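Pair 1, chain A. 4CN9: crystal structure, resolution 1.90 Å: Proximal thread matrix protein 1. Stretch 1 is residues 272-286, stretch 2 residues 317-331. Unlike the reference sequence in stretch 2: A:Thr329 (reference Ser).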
# COMPACT_ATOMS: atom_id res chain seq x y z
N ASN A 272 20.54 18.21 -15.86
CA ASN A 272 19.80 17.34 -14.93
C ASN A 272 18.52 17.99 -14.42
O ASN A 272 17.45 17.38 -14.41
CB ASN A 272 20.69 16.91 -13.77
CG ASN A 272 21.68 15.82 -14.16
OD1 ASN A 272 21.52 15.18 -15.19
ND2 ASN A 272 22.69 15.61 -13.33
N TYR A 273 18.64 19.24 -14.00
CA TYR A 273 17.54 19.92 -13.35
C TYR A 273 16.39 20.10 -14.33
O TYR A 273 15.23 19.90 -13.98
CB TYR A 273 18.02 21.26 -12.81
CG TYR A 273 17.11 21.91 -11.80
CD1 TYR A 273 16.80 21.29 -10.60
CD2 TYR A 273 16.57 23.16 -12.06
CE1 TYR A 273 15.96 21.91 -9.68
CE2 TYR A 273 15.76 23.78 -11.16
CZ TYR A 273 15.45 23.15 -9.97
OH TYR A 273 14.61 23.81 -9.10
N GLN A 274 16.70 20.44 -15.58
CA GLN A 274 15.64 20.54 -16.58
C GLN A 274 15.02 19.19 -16.91
O GLN A 274 13.83 19.10 -17.22
CB GLN A 274 16.14 21.20 -17.87
CG GLN A 274 15.02 21.50 -18.85
CD GLN A 274 14.03 22.50 -18.29
OE1 GLN A 274 14.41 23.48 -17.65
NE2 GLN A 274 12.74 22.24 -18.50
N LEU A 275 15.84 18.14 -16.90
CA LEU A 275 15.32 16.79 -17.15
C LEU A 275 14.29 16.42 -16.07
O LEU A 275 13.23 15.85 -16.35
CB LEU A 275 16.46 15.77 -17.22
CG LEU A 275 17.31 15.78 -18.50
CD1 LEU A 275 18.51 14.87 -18.34
CD2 LEU A 275 16.48 15.37 -19.71
N MET A 276 14.60 16.78 -14.83
CA MET A 276 13.70 16.54 -13.72
C MET A 276 12.40 17.35 -13.86
O MET A 276 11.30 16.83 -13.65
CB MET A 276 14.41 16.84 -12.39
CG MET A 276 13.60 16.48 -11.15
SD MET A 276 14.50 16.93 -9.62
CE MET A 276 14.65 18.69 -9.85
N LYS A 277 12.52 18.62 -14.24
CA LYS A 277 11.33 19.42 -14.48
C LYS A 277 10.46 18.83 -15.60
O LYS A 277 9.23 18.78 -15.49
CB LYS A 277 11.70 20.86 -14.83
CG LYS A 277 12.28 21.64 -13.67
CD LYS A 277 12.81 22.98 -14.18
CE LYS A 277 13.05 23.95 -13.06
NZ LYS A 277 13.69 25.21 -13.58
N ASN A 278 11.10 18.37 -16.68
CA ASN A 278 10.34 17.80 -17.79
C ASN A 278 9.59 16.55 -17.34
O ASN A 278 8.47 16.30 -17.78
CB ASN A 278 11.25 17.45 -18.96
CG ASN A 278 11.80 18.68 -19.68
OD1 ASN A 278 11.40 19.82 -19.40
ND2 ASN A 278 12.70 18.45 -20.63
N PHE A 279 10.20 15.77 -16.45
CA PHE A 279 9.55 14.58 -15.91
C PHE A 279 8.26 14.98 -15.19
O PHE A 279 7.20 14.40 -15.43
CB PHE A 279 10.54 13.85 -15.00
CG PHE A 279 9.99 12.66 -14.26
CD1 PHE A 279 9.80 11.46 -14.90
CD2 PHE A 279 9.74 12.73 -12.91
CE1 PHE A 279 9.32 10.36 -14.22
CE2 PHE A 279 9.27 11.62 -12.21
CZ PHE A 279 9.07 10.44 -12.87
N MET A 280 8.33 15.99 -14.34
CA MET A 280 7.15 16.44 -13.61
C MET A 280 6.08 17.05 -14.53
O MET A 280 4.89 16.79 -14.36
CB MET A 280 7.57 17.42 -12.52
CG MET A 280 8.42 16.74 -11.48
SD MET A 280 8.97 17.79 -10.14
CE MET A 280 9.92 19.02 -11.03
N LYS A 281 6.51 17.85 -15.50
CA LYS A 281 5.59 18.40 -16.49
C LYS A 281 4.89 17.30 -17.31
O LYS A 281 3.71 17.40 -17.60
CB LYS A 281 6.32 19.38 -17.41
CG LYS A 281 6.65 20.68 -16.72
CD LYS A 281 7.89 21.36 -17.29
CE LYS A 281 7.80 21.49 -18.78
NZ LYS A 281 9.04 22.02 -19.41
N ASP A 282 5.63 16.24 -17.66
CA ASP A 282 5.04 15.12 -18.39
C ASP A 282 3.97 14.42 -17.56
O ASP A 282 2.94 14.00 -18.09
CB ASP A 282 6.11 14.12 -18.84
CG ASP A 282 6.98 14.67 -19.98
OD1 ASP A 282 6.64 15.72 -20.54
OD2 ASP A 282 8.01 14.04 -20.32
N ILE A 283 4.19 14.32 -16.26
CA ILE A 283 3.20 13.74 -15.35
C ILE A 283 1.94 14.59 -15.31
O ILE A 283 0.82 14.07 -15.39
CB ILE A 283 3.80 13.57 -13.94
CG1 ILE A 283 4.85 12.47 -13.99
CG2 ILE A 283 2.71 13.25 -12.90
CD1 ILE A 283 5.68 12.37 -12.77
N VAL A 284 2.11 15.90 -15.22
CA VAL A 284 0.96 16.80 -15.22
C VAL A 284 0.09 16.57 -16.47
O VAL A 284 -1.14 16.53 -16.39
CB VAL A 284 1.41 18.27 -15.12
CG1 VAL A 284 0.27 19.22 -15.43
CG2 VAL A 284 1.98 18.55 -13.72
N ASP A 285 0.75 16.43 -17.61
CA ASP A 285 0.04 16.25 -18.88
C ASP A 285 -0.78 14.97 -18.96
O ASP A 285 -1.66 14.86 -19.81
CB ASP A 285 1.03 16.28 -20.06
CG ASP A 285 1.37 17.69 -20.49
OD1 ASP A 285 0.57 18.62 -20.22
OD2 ASP A 285 2.44 17.86 -21.12
N ARG A 286 -0.52 14.00 -18.09
CA ARG A 286 -1.24 12.74 -18.11
C ARG A 286 -2.57 12.81 -17.38
O ARG A 286 -3.37 11.88 -17.47
CB ARG A 286 -0.37 11.61 -17.56
CG ARG A 286 0.90 11.41 -18.35
CD ARG A 286 0.62 10.71 -19.67
NE ARG A 286 0.20 9.34 -19.43
CZ ARG A 286 1.00 8.29 -19.46
NH1 ARG A 286 2.29 8.43 -19.74
NH2 ARG A 286 0.52 7.09 -19.22
N SER A 317 -4.80 25.75 -14.80
CA SER A 317 -4.48 25.25 -16.14
C SER A 317 -3.16 24.48 -16.17
O SER A 317 -2.23 24.78 -15.42
CB SER A 317 -4.43 26.39 -17.18
OG SER A 317 -3.24 27.14 -17.08
N LYS A 318 -3.06 23.52 -17.08
CA LYS A 318 -1.86 22.73 -17.24
C LYS A 318 -0.73 23.61 -17.68
O LYS A 318 0.41 23.47 -17.24
CB LYS A 318 -2.09 21.64 -18.28
CG LYS A 318 -2.81 20.43 -17.75
CD LYS A 318 -2.93 19.37 -18.82
CE LYS A 318 -4.00 18.36 -18.46
NZ LYS A 318 -4.13 17.34 -19.51
N ALA A 319 -1.03 24.54 -18.58
CA ALA A 319 -0.02 25.46 -19.08
C ALA A 319 0.57 26.28 -17.93
O ALA A 319 1.78 26.46 -17.85
CB ALA A 319 -0.59 26.37 -20.16
N ASP A 320 -0.29 26.78 -17.04
CA ASP A 320 0.19 27.55 -15.88
C ASP A 320 1.01 26.66 -14.93
O ASP A 320 2.05 27.06 -14.42
CB ASP A 320 -0.97 28.16 -15.11
CG ASP A 320 -1.62 29.34 -15.83
OD1 ASP A 320 -0.96 29.96 -16.70
OD2 ASP A 320 -2.80 29.64 -15.52
N ILE A 321 0.52 25.46 -14.66
CA ILE A 321 1.23 24.55 -13.76
C ILE A 321 2.61 24.22 -14.32
O ILE A 321 3.61 24.33 -13.61
CB ILE A 321 0.42 23.28 -13.50
CG1 ILE A 321 -0.82 23.64 -12.70
CG2 ILE A 321 1.27 22.24 -12.76
CD1 ILE A 321 -1.87 22.58 -12.67
N LYS A 322 2.67 23.85 -15.59
CA LYS A 322 3.96 23.51 -16.20
C LYS A 322 4.92 24.70 -16.26
O LYS A 322 6.10 24.54 -16.02
CB LYS A 322 3.74 22.92 -17.59
CG LYS A 322 2.92 21.65 -17.53
CD LYS A 322 2.84 20.94 -18.88
CE LYS A 322 2.13 21.74 -19.93
NZ LYS A 322 2.27 21.05 -21.24
N GLY A 323 4.42 25.88 -16.58
CA GLY A 323 5.26 27.07 -16.60
C GLY A 323 5.74 27.43 -15.20
O GLY A 323 6.84 27.94 -15.03
N ALA A 324 4.92 27.17 -14.18
CA ALA A 324 5.35 27.44 -12.81
C ALA A 324 6.47 26.48 -12.39
O ALA A 324 7.44 26.89 -11.73
CB ALA A 324 4.17 27.33 -11.85
N ILE A 325 6.35 25.22 -12.79
CA ILE A 325 7.40 24.24 -12.51
C ILE A 325 8.72 24.70 -13.13
O ILE A 325 9.79 24.63 -12.50
CB ILE A 325 7.00 22.85 -13.05
CG1 ILE A 325 5.94 22.23 -12.13
CG2 ILE A 325 8.21 21.95 -13.15
CD1 ILE A 325 5.21 21.08 -12.72
N ASP A 326 8.64 25.22 -14.35
CA ASP A 326 9.84 25.61 -15.09
C ASP A 326 10.57 26.83 -14.52
O ASP A 326 11.78 26.98 -14.71
CB ASP A 326 9.48 25.85 -16.55
CG ASP A 326 9.69 24.62 -17.41
OD1 ASP A 326 10.46 23.73 -16.98
OD2 ASP A 326 9.10 24.54 -18.49
N LYS A 327 9.83 27.70 -13.84
CA LYS A 327 10.40 28.89 -13.22
C LYS A 327 11.17 28.61 -11.93
O LYS A 327 11.90 29.46 -11.43
CB LYS A 327 9.29 29.91 -12.93
CG LYS A 327 8.84 30.70 -14.14
CD LYS A 327 7.83 31.79 -13.76
CE LYS A 327 6.78 31.98 -14.85
NZ LYS A 327 5.69 32.91 -14.45
N VAL A 328 11.01 27.42 -11.37
CA VAL A 328 11.65 27.11 -10.09
C VAL A 328 13.17 27.06 -10.23
O VAL A 328 13.70 26.37 -11.10
CB VAL A 328 11.11 25.79 -9.50
CG1 VAL A 328 11.90 25.37 -8.26
CG2 VAL A 328 9.65 25.98 -9.14
N THR A 329 13.86 27.81 -9.38
CA THR A 329 15.32 27.95 -9.45
C THR A 329 16.01 27.08 -8.40
O THR A 329 15.51 26.91 -7.30
CB THR A 329 15.76 29.41 -9.20
OG1 THR A 329 15.39 29.80 -7.87
CG2 THR A 329 15.11 30.35 -10.20
N PRO A 330 17.17 26.52 -8.75
CA PRO A 330 17.86 25.69 -7.76
C PRO A 330 18.62 26.52 -6.74
O PRO A 330 18.91 27.69 -6.99
CB PRO A 330 18.81 24.84 -8.60
CG PRO A 330 19.04 25.65 -9.85
CD PRO A 330 17.84 26.51 -10.06
N SER A 331 18.93 25.92 -5.60
CA SER A 331 19.70 26.57 -4.57
C SER A 331 21.19 26.47 -4.88
O SER A 331 21.62 25.62 -5.66
CB SER A 331 19.40 25.89 -3.23
OG SER A 331 20.18 26.43 -2.19

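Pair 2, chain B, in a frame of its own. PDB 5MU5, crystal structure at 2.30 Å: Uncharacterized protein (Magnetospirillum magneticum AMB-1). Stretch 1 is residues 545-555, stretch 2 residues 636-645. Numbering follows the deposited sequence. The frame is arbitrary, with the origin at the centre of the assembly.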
# COMPACT_ATOMS: atom_id res chain seq x y z
N ASP B 545 12.54 24.97 -1.26
CA ASP B 545 11.64 25.59 -2.23
C ASP B 545 10.84 24.44 -2.88
O ASP B 545 11.32 23.78 -3.80
CB ASP B 545 12.44 26.40 -3.26
CG ASP B 545 11.55 27.15 -4.23
OD1 ASP B 545 10.33 26.86 -4.28
OD2 ASP B 545 12.06 28.03 -4.95
N TRP B 546 9.63 24.22 -2.38
CA TRP B 546 8.83 23.06 -2.76
C TRP B 546 8.43 23.04 -4.24
O TRP B 546 8.67 22.05 -4.92
CB TRP B 546 7.61 22.92 -1.83
CG TRP B 546 8.02 22.91 -0.35
CD1 TRP B 546 7.78 23.87 0.59
CD2 TRP B 546 8.80 21.90 0.31
NE1 TRP B 546 8.33 23.51 1.80
CE2 TRP B 546 8.97 22.31 1.66
CE3 TRP B 546 9.36 20.68 -0.10
CZ2 TRP B 546 9.68 21.55 2.58
CZ3 TRP B 546 10.06 19.92 0.82
CH2 TRP B 546 10.22 20.36 2.15
N PRO B 547 7.83 24.13 -4.74
CA PRO B 547 7.43 24.06 -6.13
C PRO B 547 8.63 23.85 -7.04
O PRO B 547 8.53 23.14 -8.05
CB PRO B 547 6.76 25.42 -6.40
CG PRO B 547 7.16 26.30 -5.27
CD PRO B 547 7.39 25.39 -4.11
N ARG B 548 9.76 24.44 -6.67
CA ARG B 548 10.96 24.32 -7.48
C ARG B 548 11.41 22.85 -7.57
O ARG B 548 11.68 22.36 -8.66
CB ARG B 548 12.06 25.22 -6.94
CG ARG B 548 13.24 25.33 -7.88
CD ARG B 548 14.28 26.30 -7.36
NE ARG B 548 15.54 26.08 -8.06
CZ ARG B 548 16.61 26.86 -7.98
NH1 ARG B 548 16.61 27.95 -7.22
NH2 ARG B 548 17.70 26.55 -8.67
N SER B 549 11.45 22.16 -6.43
CA SER B 549 11.75 20.73 -6.38
C SER B 549 10.82 19.89 -7.25
O SER B 549 11.24 18.92 -7.88
CB SER B 549 11.57 20.20 -4.96
OG SER B 549 12.28 20.99 -4.03
N ILE B 550 9.54 20.24 -7.24
CA ILE B 550 8.55 19.47 -7.97
C ILE B 550 8.75 19.68 -9.46
O ILE B 550 8.83 18.73 -10.23
CB ILE B 550 7.12 19.84 -7.53
CG1 ILE B 550 6.91 19.45 -6.06
CG2 ILE B 550 6.11 19.11 -8.40
CD1 ILE B 550 5.73 20.12 -5.38
N VAL B 551 8.85 20.94 -9.85
CA VAL B 551 9.02 21.30 -11.25
C VAL B 551 10.32 20.72 -11.83
O VAL B 551 10.37 20.32 -12.99
CB VAL B 551 8.95 22.82 -11.38
CG1 VAL B 551 9.38 23.26 -12.77
CG2 VAL B 551 7.53 23.27 -11.06
N THR B 552 11.36 20.68 -11.00
CA THR B 552 12.63 20.04 -11.36
C THR B 552 12.44 18.54 -11.61
O THR B 552 12.92 17.98 -12.61
CB THR B 552 13.66 20.27 -10.22
OG1 THR B 552 13.97 21.67 -10.16
CG2 THR B 552 14.94 19.47 -10.43
N LEU B 553 11.72 17.87 -10.71
CA LEU B 553 11.43 16.45 -10.87
C LEU B 553 10.62 16.18 -12.15
O LEU B 553 10.90 15.24 -12.90
CB LEU B 553 10.68 15.91 -9.64
CG LEU B 553 10.36 14.41 -9.64
CD1 LEU B 553 11.59 13.55 -9.93
CD2 LEU B 553 9.70 13.98 -8.34
N LEU B 554 9.62 17.01 -12.39
CA LEU B 554 8.78 16.87 -13.56
C LEU B 554 9.61 17.03 -14.81
O LEU B 554 9.45 16.28 -15.77
CB LEU B 554 7.67 17.92 -13.53
CG LEU B 554 6.57 17.68 -12.50
CD1 LEU B 554 5.62 18.87 -12.49
CD2 LEU B 554 5.82 16.39 -12.81
N GLY B 555 10.52 18.01 -14.80
CA GLY B 555 11.40 18.24 -15.92
C GLY B 555 12.23 17.00 -16.22
O GLY B 555 12.42 16.65 -17.38
N MET B 636 0.76 19.83 -15.24
CA MET B 636 1.11 19.56 -13.86
C MET B 636 2.05 20.64 -13.30
O MET B 636 1.91 21.08 -12.16
CB MET B 636 1.79 18.20 -13.72
CG MET B 636 0.88 17.02 -14.00
SD MET B 636 1.72 15.43 -13.89
CE MET B 636 1.79 15.23 -12.11
N THR B 637 3.01 21.04 -14.12
CA THR B 637 3.96 22.06 -13.77
C THR B 637 3.24 23.36 -13.42
O THR B 637 3.50 23.96 -12.37
CB THR B 637 4.93 22.29 -14.95
OG1 THR B 637 5.78 21.14 -15.08
CG2 THR B 637 5.77 23.55 -14.76
N LEU B 638 2.33 23.78 -14.29
CA LEU B 638 1.58 25.01 -14.06
C LEU B 638 0.67 24.92 -12.87
O LEU B 638 0.49 25.90 -12.17
CB LEU B 638 0.76 25.37 -15.30
CG LEU B 638 1.60 25.79 -16.49
CD1 LEU B 638 0.73 25.77 -17.73
CD2 LEU B 638 2.25 27.16 -16.27
N GLN B 639 0.08 23.75 -12.64
CA GLN B 639 -0.83 23.57 -11.49
C GLN B 639 -0.09 23.67 -10.17
O GLN B 639 -0.56 24.29 -9.21
CB GLN B 639 -1.56 22.23 -11.59
CG GLN B 639 -2.70 22.28 -12.59
CD GLN B 639 -3.61 21.08 -12.53
OE1 GLN B 639 -3.37 20.14 -11.79
NE2 GLN B 639 -4.68 21.11 -13.33
N VAL B 640 1.10 23.07 -10.14
CA VAL B 640 1.94 23.07 -8.96
C VAL B 640 2.34 24.49 -8.58
O VAL B 640 2.25 24.86 -7.40
CB VAL B 640 3.18 22.17 -9.18
CG1 VAL B 640 4.30 22.47 -8.19
CG2 VAL B 640 2.78 20.70 -9.10
N GLU B 641 2.76 25.28 -9.57
CA GLU B 641 3.22 26.65 -9.34
C GLU B 641 2.08 27.54 -8.89
O GLU B 641 2.23 28.35 -7.98
CB GLU B 641 3.89 27.22 -10.59
CG GLU B 641 5.25 26.59 -10.88
CD GLU B 641 5.84 26.99 -12.23
OE1 GLU B 641 5.16 27.69 -13.02
OE2 GLU B 641 6.99 26.58 -12.51
N TRP B 642 0.94 27.40 -9.55
CA TRP B 642 -0.27 28.09 -9.14
C TRP B 642 -0.72 27.69 -7.72
O TRP B 642 -1.15 28.54 -6.93
CB TRP B 642 -1.38 27.77 -10.14
CG TRP B 642 -2.74 28.16 -9.71
CD1 TRP B 642 -3.30 29.39 -9.82
CD2 TRP B 642 -3.75 27.30 -9.14
NE1 TRP B 642 -4.59 29.36 -9.33
CE2 TRP B 642 -4.88 28.10 -8.91
CE3 TRP B 642 -3.79 25.94 -8.79
CZ2 TRP B 642 -6.06 27.58 -8.35
CZ3 TRP B 642 -4.95 25.43 -8.23
CH2 TRP B 642 -6.07 26.25 -8.02
N TYR B 643 -0.62 26.40 -7.40
CA TYR B 643 -1.05 25.89 -6.10
C TYR B 643 -0.21 26.42 -4.96
O TYR B 643 -0.76 26.85 -3.95
CB TYR B 643 -1.02 24.37 -6.08
CG TYR B 643 -1.02 23.74 -4.72
CD1 TYR B 643 -2.20 23.56 -4.02
CD2 TYR B 643 0.16 23.31 -4.14
CE1 TYR B 643 -2.20 22.98 -2.76
CE2 TYR B 643 0.17 22.70 -2.89
CZ TYR B 643 -1.01 22.55 -2.20
OH TYR B 643 -1.00 21.95 -0.95
N PHE B 644 1.11 26.37 -5.11
CA PHE B 644 2.00 26.89 -4.09
C PHE B 644 1.88 28.40 -3.91
O PHE B 644 2.02 28.90 -2.79
CB PHE B 644 3.45 26.42 -4.29
CG PHE B 644 3.69 25.03 -3.76
CD1 PHE B 644 3.87 24.81 -2.42
CD2 PHE B 644 3.67 23.93 -4.61
CE1 PHE B 644 4.05 23.53 -1.92
CE2 PHE B 644 3.85 22.65 -4.13
CZ PHE B 644 4.04 22.45 -2.78
N ASP B 645 1.62 29.12 -5.00
CA ASP B 645 1.37 30.56 -4.90
C ASP B 645 0.10 30.90 -4.09
O ASP B 645 0.06 31.93 -3.45
CB ASP B 645 1.26 31.20 -6.28
CG ASP B 645 2.61 31.42 -6.94
OD1 ASP B 645 3.64 31.42 -6.22
OD2 ASP B 645 2.66 31.59 -8.17

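The sharpest difference is polar: six hydrogen bonds and a seventh, weak one cross between the stretches of pair 1, and none crosses in pair 2. The frame is nevertheless the same. Fourteen central residues superpose on N, CA and C with an RMSD of 0.5 Å, and both pairs are antiparallel helices, at 165° with axes 9.7 Å apart in pair 1 and at 176° and 9.4 Å in pair 2.

The register confirms the match. A:Lys277 lies opposite A:Asp326 with CA atoms 6.4 Å apart, and the equivalent B:Pro547 lies opposite B:Glu641 at 5.9 Å, CA to CA. One turn on, the CA atoms of A:Lys281 and A:Lys322 are 5.4 Å apart, and those of the equivalent B:Val551 and B:Thr637 are 5.7 Å apart.

The best-conserved feature is the branched residue at A:Ile325 and B:Val640, whose CA atoms coincide within 0.3 Å and side-chain centres within 0.7 Å. A:Ile325 is a knob among A:Lys277, A:Met280, A:Lys281 and A:Val284; its CG2 is 4.0 Å from A:Met280 CE. B:Val640 places CG2 3.8 Å from B:Ile550 CG2 and CG1 4.2 Å from B:Pro547 CB. At A:Val284 and B:Leu554 the side-chain centres fall 0.9 Å apart. A:Val284 CG2 meets A:Ile321 CG2 at 3.9 Å, while B:Leu554 CD1 lies 4.1 Å from B:Met636 CB, at the position equivalent to A:Ile321.

The same backbone site is used very differently at A:Lys277 and B:Pro547. The lysine, with chi2 to chi4 all t, extends its amine to the C-terminal end of the partner helix, where NZ donates to A:Asp326 O at 2.8 Å and to A:Val328 O at 2.7 Å. Proline has no such reach and packs through its ring: B:Pro547 CD is 4.0 Å from the centroid of the B:Phe644 ring and 20° off its normal, a CH-pi contact over the face. B:Ile550 CD1 also approaches that ring, 3.4 Å from B:Phe644 CE2. Pair 1 has a proline-aromatic contact too, with the roles exchanged between stretches: A:Pro330 CB lies 4.1 Å from the centroid of the A:Tyr273 ring, 15° off the normal. The superposition pairs B:Pro547 with A:Lys277 and gives A:Tyr273, A:Pro330 and B:Phe644 no counterpart, so the two CH-pi contacts resemble each other in chemistry and do not occupy matched sites.

At the flanks, pair 1 uses charge. A:Lys281 NZ forms a salt bridge with A:Asp326 OD2 at 2.7 Å, and A:Gln274 NE2 donates to A:Asp326 OD1 at 3.1 Å, so both carboxylate oxygens are engaged. A second salt bridge, with the charges reversed between the helices, joins A:Lys322 NZ to A:Asp285 OD1 at 3.1 Å. In pair 2 the first site is B:Val551 against B:Glu641, where B:Val551 CG2 is 3.7 Å from B:Glu641 OE2, a contact without charge pairing. At the second, B:Gly555 has no side chain to answer B:Thr637.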